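Local atomic coordinates of CBS domain-containing protein CBSX2, chloroplastic (Arabidopsis thaliana, PDB entry 3SL7), a protein that probably regulates the chloroplast thioredoxin system as a redox modulator built around a single pair of CBS domains, and thereby influences plant development. Residues A[19-24]-A[48-53]; A[26-31]-A[56-61]; A[118-123]-A[130-135]. All coordinates share one frame; numbering follows the deposited sequence.

Contact 1 (A[19-24]-A[48-53]); sequences VKPSTS and TLVGVV
Val19 and Pro21 sit on a loop that passes strand 49-54 at a distance, with 8.8 Å between the CA atoms of Val19 and Val53 and 8.2 Å between those of Pro21 and Val50, so that side chains alone bridge the two backbones. At one end the Pro21 ring turns its CG corner to the CG2 methyl of Val50, at 3.8 Å. At the other, Val19 and Val53 cross at about a right angle and touch more lightly, Val19 CG2 lying 4.1 Å from Val53 CG1. With chi1 at 68°, Val53 tucks CG1 between its own N and carbonyl carbon, and this is the branch that meets the loop. A classic beta bulge in strand 49-54 sets Val50 and Gly51 together opposite Val42 of the adjacent strand 39-43, and Val42 touches Pro21, Val50 and Val53. The loop is shaped by a type I turn from Lys20 to Thr23, in which Lys20 N donates to Thr23 OG1 at 2.8 Å with a nearly straight angle of 166°. Val19 bonds through its backbone to Pro41 and Ile43, but between the two segments there is no hydrogen bond, and they meet by apolar contact.

Contact 2 (A[26-31]-A[56-61]); sequences DDALEL and YDLLAL
Leu29 puts its two methyl groups against Leu58, the last residue of helix 55-58, and Leu59 just beyond it. Its CD2 does most of the work, lying 3.8 Å from Leu58 CB and equally 3.8 Å from Leu59 CG, while CD1 turns to Leu59 CD2, again at 3.8 Å. Leu29 and Leu58 run antiparallel alongside one another, while Leu59 comes in at a slant. Leu58 in turn sends its own CD1 back over the first helix, where the methyl rests on Ala28 CB at 3.8 Å, with CD2 of Leu29 nearby at 4.0 Å. The closest pair of CA atoms, Leu29 and Leu58, stand 7.1 Å apart. Leu58 keeps CG opposite its carbonyl carbon (chi1 -60°) and then extends, chi2 171°, which carries CD1 across to Ala28.

Both helices belong to the first CBS domain, where helix 25-35 precedes the antiparallel strands 39-43 and 49-54 and helix 55-58 follows them; the contact brings these two helices together on one side of the sheet. Cutting Leu29 back to an alanine removes both methyls and is likely to cost Leu58 CB and Leu59 their contact with this helix and leave a gap between the two helices.

Farther out, Ile92 of helix 85-93 touches both Leu29 and Leu59, and Val100 covers Ala28. The second subunit closes in as well: Leu155 of that subunit packs on Leu29, Val151 of that subunit on Leu59, and Lys158 of that subunit makes a salt bridge to Asp26, whose other carboxylate oxygen bonds Thr95 OG1.

Contact 3 (A[118-123]-A[130-135]); sequences EDAARL and RRLPVV. With ACT (acetate ion), chain C.
Leu132 on strand 131-135 faces helix 117-124, the two being joined in a beta-alpha-beta unit with strand 111-112 in the second CBS domain. From CB, which points toward the helix, the side chain runs to CG with chi1 at -63°, opposite the carbonyl carbon and beside the backbone N. There it splits. CD1 is the branch that reaches the helix, and it lies 3.6 Å from Leu123 CB. The same methyl comes to 3.2 Å from Ala120 O and also looks toward Ala120 CB, so that it meets residues a single helical turn apart. CD2 takes a smaller share, 4.2 Å from Leu123 CB. Leu123 offers its CB to this contact while the rest of its side chain leads away, and it also touches Leu109. The side chains meet apolar to apolar, with the methyl also pressed close to a backbone carbonyl; no hydrogen bond links helix and strand. Val111 touches Leu132 from the neighbouring parallel strand, and Leu145 of strand 141-146 packs on Ala120.

One residue earlier, Arg131 points away from the helix. Its chain is extended from CG to NE and carries the guanidinium to an acetate ion, probably from the crystallisation liquor. NH2 bonds Thr38 OG1 of the first CBS domain and a cation-pi contact joins the group to Phe129, both likely to steady its orientation. The acetate O lies at the edge of the guanidinium, in its plane. Both bonds from NE are weak: the longer, to acetate O at 3.3 Å, is nearly straight at 175°, whereas the shorter, to acetate OXT at 2.6 Å, is bent to 126°.

Overall arrangement
Contacts 1 and 2 interlock within the first CBS domain: their segments alternate along the chain, strand 49-54 runs directly into helix 55-58, and their centres lie about 12 Å apart. They share a core, since Val19 packs on Ala28 and Leu31, and Val53 on Leu58. Contact 3 comes later in the chain, in the second CBS domain, on the opposite side of the chain's centre and about 19 Å from contact 1 and 23 Å from contact 2, centre to centre. Leu49 and Val52 nevertheless meet Pro133, and Leu49 also Val135, so strands 49-54 and 131-135 join the two domains as a CBS pair. Contacts 2 and 3 both touch the second subunit, so both domains take part in the dimer.

Contact 1 (A[19-24]-A[48-53])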
ATOM      1  N   VAL A  19       0.286  14.508   7.695  1.00 25.76           N
ATOM      2  CA  VAL A  19       1.157  15.657   7.451  1.00 31.01           C
ATOM      3  C   VAL A  19       0.311  16.915   7.559  1.00 34.11           C
ATOM      4  O   VAL A  19      -0.908  16.836   7.722  1.00 34.07           O
ATOM      5  CB  VAL A  19       1.810  15.591   6.060  1.00 24.96           C
ATOM      6  CG1 VAL A  19       2.780  14.410   5.989  1.00 24.58           C
ATOM      7  CG2 VAL A  19       0.735  15.462   4.981  1.00 23.09           C
ATOM      8  N   LYS A  20       0.954  18.073   7.472  1.00 26.99           N
ATOM      9  CA  LYS A  20       0.246  19.340   7.485  1.00 32.83           C
ATOM     10  C   LYS A  20       0.462  20.053   6.160  1.00 31.79           C
ATOM     11  O   LYS A  20       1.324  19.662   5.392  1.00 30.99           O
ATOM     12  CB  LYS A  20       0.741  20.195   8.641  1.00 38.28           C
ATOM     13  CG  LYS A  20       0.672  19.488   9.980  1.00 40.61           C
ATOM     14  CD  LYS A  20       1.043  20.433  11.102  1.00 44.30           C
ATOM     15  CE  LYS A  20       0.959  19.751  12.452  1.00 56.00           C
ATOM     16  NZ  LYS A  20       1.380  20.677  13.541  1.00 61.33           N
ATOM     17  N   PRO A  21      -0.339  21.091   5.877  1.00 26.43           N
ATOM     18  CA  PRO A  21      -0.161  21.802   4.611  1.00 28.98           C
ATOM     19  C   PRO A  21       1.250  22.390   4.520  1.00 37.93           C
ATOM     20  O   PRO A  21       1.768  22.588   3.427  1.00 32.95           O
ATOM     21  CB  PRO A  21      -1.197  22.911   4.690  1.00 27.21           C
ATOM     22  CG  PRO A  21      -2.303  22.304   5.583  1.00 27.92           C
ATOM     23  CD  PRO A  21      -1.517  21.560   6.625  1.00 28.98           C
ATOM     24  N   SER A  22       1.871  22.633   5.668  1.00 34.40           N
ATOM     25  CA  SER A  22       3.209  23.225   5.708  1.00 41.34           C
ATOM     26  C   SER A  22       4.326  22.187   5.616  1.00 37.37           C
ATOM     27  O   SER A  22       5.501  22.529   5.505  1.00 36.82           O
ATOM     28  CB  SER A  22       3.375  24.051   6.984  1.00 45.38           C
ATOM     29  OG  SER A  22       3.322  23.229   8.137  1.00 44.36           O
ATOM     30  N   THR A  23       3.968  20.917   5.669  1.00 26.09           N
ATOM     31  CA  THR A  23       4.963  19.855   5.575  1.00 31.05           C
ATOM     32  C   THR A  23       5.636  19.945   4.215  1.00 39.20           C
ATOM     33  O   THR A  23       4.963  20.105   3.200  1.00 33.13           O
ATOM     34  CB  THR A  23       4.311  18.479   5.724  1.00 28.38           C
ATOM     35  OG1 THR A  23       3.679  18.408   7.002  1.00 34.82           O
ATOM     36  CG2 THR A  23       5.347  17.387   5.625  1.00 29.91           C
ATOM     37  N   SER A  24       6.960  19.853   4.184  1.00 32.34           N
ATOM     38  CA  SER A  24       7.657  19.921   2.908  1.00 35.75           C
ATOM     39  C   SER A  24       7.328  18.672   2.113  1.00 36.77           C
ATOM     40  O   SER A  24       7.030  17.627   2.688  1.00 31.50           O
ATOM     41  CB  SER A  24       9.163  20.054   3.099  1.00 40.17           C
ATOM     42  OG  SER A  24       9.715  18.850   3.585  1.00 37.07           O
ATOM     43  N   THR A  48      -7.594  19.094  12.919  1.00 30.32           N
ATOM     44  CA  THR A  48      -8.684  19.256  11.969  1.00 34.33           C
ATOM     45  C   THR A  48      -8.237  18.711  10.622  1.00 36.00           C
ATOM     46  O   THR A  48      -7.152  19.054  10.129  1.00 32.61           O
ATOM     47  CB  THR A  48      -9.089  20.721  11.820  1.00 36.82           C
ATOM     48  OG1 THR A  48      -9.432  21.238  13.110  1.00 40.14           O
ATOM     49  CG2 THR A  48     -10.290  20.844  10.887  1.00 32.55           C
ATOM     50  N   LEU A  49      -9.059  17.848  10.033  1.00 25.73           N
ATOM     51  CA  LEU A  49      -8.757  17.277   8.725  1.00 32.76           C
ATOM     52  C   LEU A  49      -8.941  18.381   7.694  1.00 36.74           C
ATOM     53  O   LEU A  49     -10.016  18.968   7.599  1.00 28.02           O
ATOM     54  CB  LEU A  49      -9.703  16.108   8.451  1.00 23.88           C
ATOM     55  CG  LEU A  49      -9.521  15.157   7.264  1.00 32.74           C
ATOM     56  CD1 LEU A  49     -10.179  15.706   6.040  1.00 39.77           C
ATOM     57  CD2 LEU A  49      -8.055  14.860   7.017  1.00 18.49           C
ATOM     58  N   VAL A  50      -7.887  18.705   6.950  1.00 25.46           N
ATOM     59  CA  VAL A  50      -7.987  19.783   5.965  1.00 22.88           C
ATOM     60  C   VAL A  50      -7.831  19.305   4.521  1.00 27.39           C
ATOM     61  O   VAL A  50      -8.172  20.021   3.578  1.00 24.98           O
ATOM     62  CB  VAL A  50      -6.992  20.922   6.258  1.00 32.81           C
ATOM     63  CG1 VAL A  50      -7.191  21.440   7.675  1.00 29.88           C
ATOM     64  CG2 VAL A  50      -5.544  20.460   6.029  1.00 28.43           C
ATOM     65  N   GLY A  51      -7.326  18.090   4.352  1.00 25.00           N
ATOM     66  CA  GLY A  51      -7.118  17.557   3.025  1.00 25.12           C
ATOM     67  C   GLY A  51      -6.498  16.185   3.029  1.00 21.55           C
ATOM     68  O   GLY A  51      -6.308  15.568   4.074  1.00 25.82           O
ATOM     69  N   VAL A  52      -6.218  15.697   1.832  1.00 19.28           N
ATOM     70  CA  VAL A  52      -5.527  14.435   1.650  1.00 21.35           C
ATOM     71  C   VAL A  52      -4.509  14.653   0.543  1.00 31.90           C
ATOM     72  O   VAL A  52      -4.690  15.520  -0.316  1.00 30.07           O
ATOM     73  CB  VAL A  52      -6.501  13.299   1.246  1.00 20.97           C
ATOM     74  CG1 VAL A  52      -7.544  13.058   2.363  1.00 29.65           C
ATOM     75  CG2 VAL A  52      -7.199  13.637  -0.062  1.00 29.25           C
ATOM     76  N   VAL A  53      -3.436  13.874   0.564  1.00 25.79           N
ATOM     77  CA  VAL A  53      -2.394  14.010  -0.457  1.00 26.61           C
ATOM     78  C   VAL A  53      -1.815  12.639  -0.745  1.00 27.46           C
ATOM     79  O   VAL A  53      -1.667  11.818   0.165  1.00 29.58           O
ATOM     80  CB  VAL A  53      -1.293  15.016  -0.029  1.00 26.01           C
ATOM     81  CG1 VAL A  53      -0.492  14.474   1.148  1.00 28.28           C
ATOM     82  CG2 VAL A  53      -0.391  15.335  -1.218  1.00 24.30           C
TER

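Contact 2 (A[26-31]-A[56-61])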
ATOM      1  N   ASP A  26       9.271  16.838   0.479  1.00 35.09           N
ATOM      2  CA  ASP A  26      10.310  15.854   0.777  1.00 44.43           C
ATOM      3  C   ASP A  26       9.983  15.057   2.026  1.00 34.53           C
ATOM      4  O   ASP A  26      10.101  13.828   2.041  1.00 39.60           O
ATOM      5  CB  ASP A  26      11.677  16.537   0.958  1.00 47.03           C
ATOM      6  CG  ASP A  26      12.366  16.820  -0.356  1.00 74.04           C
ATOM      7  OD1 ASP A  26      11.948  16.223  -1.369  1.00 60.68           O
ATOM      8  OD2 ASP A  26      13.325  17.625  -0.373  1.00 91.44           O
ATOM      9  N   ASP A  27       9.587  15.755   3.087  1.00 34.25           N
ATOM     10  CA  ASP A  27       9.238  15.067   4.321  1.00 39.77           C
ATOM     11  C   ASP A  27       7.998  14.197   4.165  1.00 38.30           C
ATOM     12  O   ASP A  27       7.929  13.115   4.743  1.00 35.17           O
ATOM     13  CB  ASP A  27       9.063  16.048   5.474  1.00 35.40           C
ATOM     14  CG  ASP A  27      10.376  16.659   5.913  1.00 46.26           C
ATOM     15  OD1 ASP A  27      11.447  16.115   5.562  1.00 42.51           O
ATOM     16  OD2 ASP A  27      10.327  17.683   6.618  1.00 49.98           O
ATOM     17  N   ALA A  28       7.018  14.673   3.397  1.00 36.20           N
ATOM     18  CA  ALA A  28       5.826  13.885   3.113  1.00 35.80           C
ATOM     19  C   ALA A  28       6.208  12.622   2.335  1.00 39.53           C
ATOM     20  O   ALA A  28       5.747  11.529   2.649  1.00 32.09           O
ATOM     21  CB  ALA A  28       4.813  14.710   2.336  1.00 32.74           C
ATOM     22  N   LEU A  29       7.055  12.772   1.321  1.00 35.12           N
ATOM     23  CA  LEU A  29       7.543  11.616   0.572  1.00 34.11           C
ATOM     24  C   LEU A  29       8.245  10.625   1.493  1.00 37.93           C
ATOM     25  O   LEU A  29       8.012   9.423   1.408  1.00 36.96           O
ATOM     26  CB  LEU A  29       8.487  12.052  -0.555  1.00 31.07           C
ATOM     27  CG  LEU A  29       7.818  12.632  -1.798  1.00 36.25           C
ATOM     28  CD1 LEU A  29       8.853  13.250  -2.741  1.00 36.60           C
ATOM     29  CD2 LEU A  29       6.991  11.583  -2.509  1.00 42.10           C
ATOM     30  N   GLU A  30       9.097  11.135   2.382  1.00 34.65           N
ATOM     31  CA  GLU A  30       9.822  10.280   3.322  1.00 43.49           C
ATOM     32  C   GLU A  30       8.851   9.492   4.206  1.00 34.49           C
ATOM     33  O   GLU A  30       9.038   8.296   4.448  1.00 36.10           O
ATOM     34  CB  GLU A  30      10.778  11.106   4.189  1.00 39.44           C
ATOM     35  CG  GLU A  30      11.889  10.284   4.833  1.00 81.03           C
ATOM     36  CD  GLU A  30      12.877  11.135   5.607  1.00104.66           C
ATOM     37  OE1 GLU A  30      13.673  10.563   6.384  1.00118.66           O
ATOM     38  OE2 GLU A  30      12.860  12.373   5.437  1.00106.39           O
ATOM     39  N   LEU A  31       7.817  10.178   4.681  1.00 38.84           N
ATOM     40  CA  LEU A  31       6.797   9.563   5.524  1.00 34.06           C
ATOM     41  C   LEU A  31       6.044   8.490   4.756  1.00 31.28           C
ATOM     42  O   LEU A  31       5.770   7.408   5.290  1.00 29.79           O
ATOM     43  CB  LEU A  31       5.823  10.623   6.044  1.00 29.43           C
ATOM     44  CG  LEU A  31       4.810  10.106   7.068  1.00 36.52           C
ATOM     45  CD1 LEU A  31       5.545   9.521   8.268  1.00 39.71           C
ATOM     46  CD2 LEU A  31       3.878  11.220   7.504  1.00 33.92           C
ATOM     47  N   TYR A  56       0.945  10.334  -6.043  1.00 41.27           N
ATOM     48  CA  TYR A  56       0.705  10.887  -7.378  1.00 39.53           C
ATOM     49  C   TYR A  56       0.618  12.420  -7.380  1.00 43.31           C
ATOM     50  O   TYR A  56       0.827  13.057  -8.411  1.00 46.44           O
ATOM     51  CB  TYR A  56      -0.533  10.248  -8.051  1.00 40.40           C
ATOM     52  CG  TYR A  56      -1.818  10.273  -7.251  1.00 50.43           C
ATOM     53  CD1 TYR A  56      -2.360   9.103  -6.725  1.00 53.60           C
ATOM     54  CD2 TYR A  56      -2.502  11.463  -7.026  1.00 69.35           C
ATOM     55  CE1 TYR A  56      -3.545   9.124  -5.993  1.00 51.03           C
ATOM     56  CE2 TYR A  56      -3.683  11.490  -6.292  1.00 69.78           C
ATOM     57  CZ  TYR A  56      -4.200  10.321  -5.782  1.00 62.59           C
ATOM     58  OH  TYR A  56      -5.374  10.353  -5.053  1.00 74.21           O
ATOM     59  N   ASP A  57       0.326  13.010  -6.227  1.00 26.31           N
ATOM     60  CA  ASP A  57       0.302  14.465  -6.106  1.00 26.05           C
ATOM     61  C   ASP A  57       1.705  14.991  -5.873  1.00 32.00           C
ATOM     62  O   ASP A  57       2.114  15.984  -6.469  1.00 36.93           O
ATOM     63  CB  ASP A  57      -0.572  14.895  -4.928  1.00 31.35           C
ATOM     64  CG  ASP A  57      -2.024  14.504  -5.098  1.00 38.98           C
ATOM     65  OD1 ASP A  57      -2.558  14.672  -6.214  1.00 40.86           O
ATOM     66  OD2 ASP A  57      -2.627  14.035  -4.103  1.00 40.35           O
ATOM     67  N   LEU A  58       2.433  14.321  -4.987  1.00 29.94           N
ATOM     68  CA  LEU A  58       3.760  14.758  -4.586  1.00 40.94           C
ATOM     69  C   LEU A  58       4.798  14.571  -5.695  1.00 41.52           C
ATOM     70  O   LEU A  58       5.791  15.293  -5.746  1.00 37.38           O
ATOM     71  CB  LEU A  58       4.190  14.012  -3.320  1.00 31.49           C
ATOM     72  CG  LEU A  58       3.293  14.196  -2.095  1.00 33.30           C
ATOM     73  CD1 LEU A  58       3.692  13.234  -0.992  1.00 33.38           C
ATOM     74  CD2 LEU A  58       3.341  15.647  -1.604  1.00 35.42           C
ATOM     75  N   LEU A  59       4.567  13.619  -6.596  1.00 34.31           N
ATOM     76  CA  LEU A  59       5.544  13.325  -7.648  1.00 36.18           C
ATOM     77  C   LEU A  59       5.007  13.597  -9.050  1.00 35.18           C
ATOM     78  O   LEU A  59       5.409  12.953 -10.009  1.00 71.19           O
ATOM     79  CB  LEU A  59       6.019  11.873  -7.548  1.00 33.66           C
ATOM     80  CG  LEU A  59       6.863  11.580  -6.308  1.00 39.03           C
ATOM     81  CD1 LEU A  59       7.050  10.090  -6.131  1.00 59.32           C
ATOM     82  CD2 LEU A  59       8.205  12.298  -6.386  1.00 40.74           C
ATOM     83  N   ALA A  60       4.081  14.544  -9.156  1.00 44.80           N
ATOM     84  CA  ALA A  60       3.490  14.868 -10.438  1.00 56.62           C
ATOM     85  C   ALA A  60       4.465  15.712 -11.238  1.00 75.19           C
ATOM     86  O   ALA A  60       4.999  15.252 -12.249  1.00 68.49           O
ATOM     87  CB  ALA A  60       2.178  15.598 -10.252  1.00 69.70           C
ATOM     88  N   LEU A  61       4.701  16.934 -10.759  1.00 91.61           N
ATOM     89  CA  LEU A  61       5.574  17.915 -11.415  1.00108.93           C
ATOM     90  C   LEU A  61       6.117  17.467 -12.774  1.00107.78           C
ATOM     91  O   LEU A  61       5.738  18.004 -13.818  1.00 97.72           O
ATOM     92  CB  LEU A  61       6.713  18.316 -10.486  1.00108.60           C
TER

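Contact 3 (A[118-123]-A[130-135])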
ATOM      1  N   GLU A 118     -21.560  -0.402   4.913  1.00 27.57           N
ATOM      2  CA  GLU A 118     -21.849  -0.625   3.495  1.00 29.99           C
ATOM      3  C   GLU A 118     -21.873   0.680   2.706  1.00 34.43           C
ATOM      4  O   GLU A 118     -21.403   0.725   1.580  1.00 31.23           O
ATOM      5  CB  GLU A 118     -23.169  -1.386   3.303  1.00 30.01           C
ATOM      6  CG  GLU A 118     -23.191  -2.719   4.038  1.00 45.04           C
ATOM      7  CD  GLU A 118     -24.210  -3.712   3.477  1.00 59.41           C
ATOM      8  OE1 GLU A 118     -24.608  -3.566   2.299  1.00 60.59           O
ATOM      9  OE2 GLU A 118     -24.605  -4.643   4.213  1.00 78.07           O
ATOM     10  N   ASP A 119     -22.443   1.733   3.286  1.00 30.61           N
ATOM     11  CA  ASP A 119     -22.408   3.045   2.651  1.00 39.12           C
ATOM     12  C   ASP A 119     -20.961   3.507   2.495  1.00 30.55           C
ATOM     13  O   ASP A 119     -20.557   3.945   1.424  1.00 36.14           O
ATOM     14  CB  ASP A 119     -23.183   4.068   3.478  1.00 33.39           C
ATOM     15  CG  ASP A 119     -24.680   3.960   3.282  1.00 45.29           C
ATOM     16  OD1 ASP A 119     -25.128   3.009   2.612  1.00 46.00           O
ATOM     17  OD2 ASP A 119     -25.412   4.831   3.801  1.00 59.01           O
ATOM     18  N   ALA A 120     -20.187   3.406   3.571  1.00 25.85           N
ATOM     19  CA  ALA A 120     -18.799   3.840   3.534  1.00 32.69           C
ATOM     20  C   ALA A 120     -18.007   3.041   2.506  1.00 28.96           C
ATOM     21  O   ALA A 120     -17.193   3.589   1.773  1.00 32.42           O
ATOM     22  CB  ALA A 120     -18.169   3.732   4.913  1.00 29.78           C
ATOM     23  N   ALA A 121     -18.267   1.743   2.430  1.00 26.62           N
ATOM     24  CA  ALA A 121     -17.554   0.894   1.490  1.00 30.38           C
ATOM     25  C   ALA A 121     -17.753   1.380   0.052  1.00 41.02           C
ATOM     26  O   ALA A 121     -16.809   1.446  -0.734  1.00 35.45           O
ATOM     27  CB  ALA A 121     -18.006  -0.552   1.646  1.00 28.95           C
ATOM     28  N   ARG A 122     -18.994   1.721  -0.277  1.00 36.54           N
ATOM     29  CA  ARG A 122     -19.351   2.238  -1.590  1.00 42.15           C
ATOM     30  C   ARG A 122     -18.537   3.488  -1.913  1.00 35.78           C
ATOM     31  O   ARG A 122     -18.005   3.636  -3.011  1.00 39.10           O
ATOM     32  CB  ARG A 122     -20.845   2.569  -1.590  1.00 38.85           C
ATOM     33  CG  ARG A 122     -21.534   2.504  -2.938  1.00 65.54           C
ATOM     34  CD  ARG A 122     -23.044   2.350  -2.745  1.00 62.94           C
ATOM     35  NE  ARG A 122     -23.362   1.160  -1.954  1.00 70.33           N
ATOM     36  CZ  ARG A 122     -24.587   0.676  -1.772  1.00 77.22           C
ATOM     37  NH1 ARG A 122     -25.630   1.279  -2.327  1.00 97.09           N
ATOM     38  NH2 ARG A 122     -24.769  -0.418  -1.039  1.00 68.02           N
ATOM     39  N   LEU A 123     -18.448   4.383  -0.933  1.00 34.55           N
ATOM     40  CA  LEU A 123     -17.766   5.659  -1.093  1.00 37.09           C
ATOM     41  C   LEU A 123     -16.283   5.502  -1.346  1.00 31.35           C
ATOM     42  O   LEU A 123     -15.705   6.266  -2.112  1.00 42.61           O
ATOM     43  CB  LEU A 123     -17.937   6.495   0.166  1.00 48.71           C
ATOM     44  CG  LEU A 123     -18.818   7.742   0.300  1.00 49.93           C
ATOM     45  CD1 LEU A 123     -18.982   8.614  -0.953  1.00 42.92           C
ATOM     46  CD2 LEU A 123     -20.112   7.511   1.089  1.00 68.02           C
ATOM     47  N   ARG A 130      -9.180   6.746  -2.476  1.00 42.60           N
ATOM     48  CA  ARG A 130      -9.449   5.347  -2.122  1.00 41.58           C
ATOM     49  C   ARG A 130      -9.323   5.045  -0.623  1.00 39.69           C
ATOM     50  O   ARG A 130      -9.102   3.904  -0.217  1.00 38.22           O
ATOM     51  CB  ARG A 130      -8.525   4.419  -2.899  1.00 53.07           C
ATOM     52  CG  ARG A 130      -8.703   4.484  -4.411  1.00 62.71           C
ATOM     53  CD  ARG A 130      -9.945   3.730  -4.866  1.00 90.54           C
ATOM     54  NE  ARG A 130      -9.618   2.380  -5.315  1.00109.39           N
ATOM     55  CZ  ARG A 130      -9.300   2.073  -6.569  1.00117.15           C
ATOM     56  NH1 ARG A 130      -9.271   3.020  -7.495  1.00125.96           N
ATOM     57  NH2 ARG A 130      -9.015   0.819  -6.898  1.00112.33           N
ATOM     58  N   ARG A 131      -9.421   6.081   0.192  1.00 30.79           N
ATOM     59  CA  ARG A 131      -9.576   5.934   1.636  1.00 29.15           C
ATOM     60  C   ARG A 131     -10.548   7.019   2.049  1.00 28.36           C
ATOM     61  O   ARG A 131     -10.707   8.001   1.333  1.00 31.01           O
ATOM     62  CB  ARG A 131      -8.251   6.155   2.357  1.00 27.44           C
ATOM     63  CG  ARG A 131      -7.075   5.431   1.755  1.00 44.77           C
ATOM     64  CD  ARG A 131      -5.785   6.063   2.244  1.00 44.60           C
ATOM     65  NE  ARG A 131      -4.602   5.353   1.770  1.00 49.18           N
ATOM     66  CZ  ARG A 131      -3.995   5.591   0.610  1.00 41.75           C
ATOM     67  NH1 ARG A 131      -4.463   6.516  -0.216  1.00 40.81           N
ATOM     68  NH2 ARG A 131      -2.918   4.898   0.273  1.00 50.24           N
ATOM     69  N   LEU A 132     -11.187   6.847   3.201  1.00 22.91           N
ATOM     70  CA  LEU A 132     -12.083   7.854   3.733  1.00 23.09           C
ATOM     71  C   LEU A 132     -11.590   8.245   5.105  1.00 24.26           C
ATOM     72  O   LEU A 132     -11.598   7.429   6.014  1.00 30.44           O
ATOM     73  CB  LEU A 132     -13.510   7.321   3.833  1.00 21.74           C
ATOM     74  CG  LEU A 132     -14.139   6.953   2.494  1.00 29.12           C
ATOM     75  CD1 LEU A 132     -15.414   6.132   2.706  1.00 24.77           C
ATOM     76  CD2 LEU A 132     -14.433   8.214   1.698  1.00 35.55           C
ATOM     77  N   PRO A 133     -11.118   9.489   5.243  1.00 26.56           N
ATOM     78  CA  PRO A 133     -10.786   9.959   6.585  1.00 18.28           C
ATOM     79  C   PRO A 133     -12.052   9.857   7.437  1.00 24.75           C
ATOM     80  O   PRO A 133     -13.155  10.063   6.926  1.00 23.28           O
ATOM     81  CB  PRO A 133     -10.412  11.424   6.363  1.00 24.97           C
ATOM     82  CG  PRO A 133      -9.954  11.491   4.923  1.00 32.20           C
ATOM     83  CD  PRO A 133     -10.852  10.503   4.209  1.00 34.07           C
ATOM     84  N   VAL A 134     -11.901   9.523   8.707  1.00 22.58           N
ATOM     85  CA  VAL A 134     -13.054   9.504   9.614  1.00 20.90           C
ATOM     86  C   VAL A 134     -12.876  10.671  10.562  1.00 22.74           C
ATOM     87  O   VAL A 134     -11.816  10.827  11.176  1.00 31.02           O
ATOM     88  CB  VAL A 134     -13.139   8.192  10.398  1.00 24.30           C
ATOM     89  CG1 VAL A 134     -14.491   8.086  11.138  1.00 24.12           C
ATOM     90  CG2 VAL A 134     -12.956   7.014   9.462  1.00 25.89           C
ATOM     91  N   VAL A 135     -13.902  11.508  10.662  1.00 23.95           N
ATOM     92  CA  VAL A 135     -13.854  12.653  11.544  1.00 17.33           C
ATOM     93  C   VAL A 135     -14.890  12.577  12.667  1.00 26.05           C
ATOM     94  O   VAL A 135     -15.867  11.822  12.595  1.00 26.56           O
ATOM     95  CB  VAL A 135     -14.039  13.967  10.758  1.00 28.76           C
ATOM     96  CG1 VAL A 135     -12.939  14.108   9.692  1.00 21.86           C
ATOM     97  CG2 VAL A 135     -15.410  14.007  10.111  1.00 30.08           C
TER
HETATM   98  C   ACT C   2      -3.466   3.685   4.521  1.00 46.17           C
HETATM   99  O   ACT C   2      -3.392   2.848   3.598  1.00 44.53           O
HETATM  100  OXT ACT C   2      -3.650   4.863   4.154  1.00 52.92           O
HETATM  101  CH3 ACT C   2      -3.356   3.299   5.971  1.00 44.93           C